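Local coordinates for putative hydrolase (Campylobacter jejuni, PDB 3D6L), which forms a hexamer of hot dog fold subunits and acts as a thioesterase, probably hydrolysing long-chain fatty acyl-CoA, at residues T51-K56 and L109-S114. Sequence-based numbering, arbitrary orientation.
Sequences TISMDK and LVTYVS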
# COMPACT_ATOMS: atom_id res chain seq x y z
N THR A 51 19.56 2.70 11.05
CA THR A 51 19.24 1.77 12.12
C THR A 51 20.20 0.58 12.08
O THR A 51 20.30 -0.10 11.06
CB THR A 51 17.78 1.26 12.00
OG1 THR A 51 16.92 2.34 11.61
CG2 THR A 51 17.30 0.69 13.32
N ILE A 52 20.92 0.34 13.17
CA ILE A 52 21.87 -0.77 13.21
C ILE A 52 21.41 -1.98 14.02
O ILE A 52 21.81 -3.11 13.72
CB ILE A 52 23.30 -0.33 13.66
CG1 ILE A 52 23.26 0.41 15.01
CG2 ILE A 52 23.97 0.51 12.58
CD1 ILE A 52 24.52 0.20 15.85
N SER A 53 20.59 -1.77 15.05
CA SER A 53 20.08 -2.89 15.84
C SER A 53 18.79 -2.61 16.63
O SER A 53 18.38 -1.46 16.80
CB SER A 53 21.17 -3.45 16.76
OG SER A 53 21.54 -2.52 17.76
N MET A 54 18.17 -3.70 17.08
CA MET A 54 16.99 -3.68 17.92
C MET A 54 17.09 -4.76 18.98
O MET A 54 17.33 -5.92 18.67
CB MET A 54 15.73 -3.96 17.11
CG MET A 54 15.15 -2.78 16.41
SD MET A 54 13.36 -2.93 16.32
CE MET A 54 12.99 -1.44 15.38
N ASP A 55 16.90 -4.37 20.23
CA ASP A 55 16.88 -5.30 21.34
C ASP A 55 15.63 -5.12 22.17
O ASP A 55 14.95 -4.11 22.05
CB ASP A 55 18.10 -5.07 22.21
CG ASP A 55 19.17 -6.09 21.97
OD1 ASP A 55 20.07 -5.80 21.14
OD2 ASP A 55 19.09 -7.19 22.60
N LYS A 56 15.34 -6.10 23.01
CA LYS A 56 14.32 -5.97 24.05
C LYS A 56 12.99 -5.40 23.55
O LYS A 56 12.39 -4.54 24.20
CB LYS A 56 14.86 -5.16 25.25
CG LYS A 56 16.15 -5.71 25.87
CD LYS A 56 15.93 -7.09 26.48
CE LYS A 56 17.23 -7.86 26.68
NZ LYS A 56 16.93 -9.30 26.93
N LEU A 109 14.11 -1.33 22.27
CA LEU A 109 15.37 -0.62 22.40
C LEU A 109 16.06 -0.65 21.04
O LEU A 109 16.52 -1.70 20.60
CB LEU A 109 16.27 -1.32 23.42
CG LEU A 109 17.13 -0.55 24.43
CD1 LEU A 109 18.24 -1.47 24.95
CD2 LEU A 109 17.69 0.77 23.88
N VAL A 110 16.13 0.50 20.38
CA VAL A 110 16.66 0.58 19.02
C VAL A 110 17.98 1.35 19.02
O VAL A 110 18.12 2.33 19.75
CB VAL A 110 15.66 1.29 18.03
CG1 VAL A 110 15.99 0.94 16.60
CG2 VAL A 110 14.21 0.92 18.34
N THR A 111 18.94 0.92 18.20
CA THR A 111 20.21 1.63 18.09
C THR A 111 20.45 2.14 16.66
O THR A 111 20.22 1.43 15.68
CB THR A 111 21.41 0.79 18.60
OG1 THR A 111 21.09 0.22 19.88
CG2 THR A 111 22.67 1.65 18.75
N TYR A 112 20.91 3.38 16.58
CA TYR A 112 21.15 4.06 15.32
C TYR A 112 22.60 4.51 15.27
O TYR A 112 23.24 4.69 16.31
CB TYR A 112 20.22 5.29 15.19
CG TYR A 112 18.76 4.93 15.31
CD1 TYR A 112 18.12 4.90 16.56
CD2 TYR A 112 18.01 4.60 14.18
CE1 TYR A 112 16.77 4.55 16.67
CE2 TYR A 112 16.67 4.25 14.28
CZ TYR A 112 16.05 4.23 15.52
OH TYR A 112 14.72 3.87 15.60
N VAL A 113 23.13 4.68 14.06
CA VAL A 113 24.44 5.29 13.89
C VAL A 113 24.22 6.66 13.25
O VAL A 113 23.40 6.80 12.35
CB VAL A 113 25.41 4.39 13.08
CG1 VAL A 113 24.92 4.19 11.65
CG2 VAL A 113 26.81 4.98 13.07
N SER A 114 24.95 7.66 13.73
CA SER A 114 24.86 8.99 13.16
C SER A 114 25.75 9.05 11.92
O SER A 114 26.94 8.75 11.99
CB SER A 114 25.26 10.03 14.19
OG SER A 114 26.41 10.75 13.80
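I52 and S53 both turn their backbone N-H toward the carbonyl oxygen of T111, and this shared acceptor marks a classic beta bulge between two antiparallel strands. The bond from I52 N to T111 O is the shorter at 2.8 Å; S53 N reaches the same oxygen at 3.3 Å. Beyond the bulge the pairing is regular: T111 N returns a bond of 2.8 Å to S53 O, and D55 and L109 exchange N-H and C=O in both directions, with D55 N 2.7 Å from L109 O and almost straight (175° at the hydrogen).

On the face carrying T51, M54, V110 and Y112, T51 lies alongside the tyrosine, its OG1 3.3 Å from Y112 CE2 and oblique to the ring. With OG1 beside the backbone N (chi1 -40°), T51 has its CG2 methyl anti to that N, and T51 CG2 meets V110 CG1 at 3.5 Å. The M54 side chain runs beside V110, pointing the same way, with CG 3.8 Å from V110 CG1 and CE near both valine methyls. I52, at the bulge, crosses T111 obliquely and brings CD1 to 3.7 Å from T111 CG2, while its CG2 branch touches V113.

Helix 26-42 covers the T51/Y112 face: I33 packs on M54 and V110, and D34 accepts hydrogen bonds from T51 OG1 through its carboxylate and from Y112 OH through its backbone carbonyl. Along the other edge of strand 48-58, S53 and M54 pair antiparallel with a strand of a second subunit. A long helix wrapped by an antiparallel sheet that joins its neighbour's is the hot dog fold and its dimer.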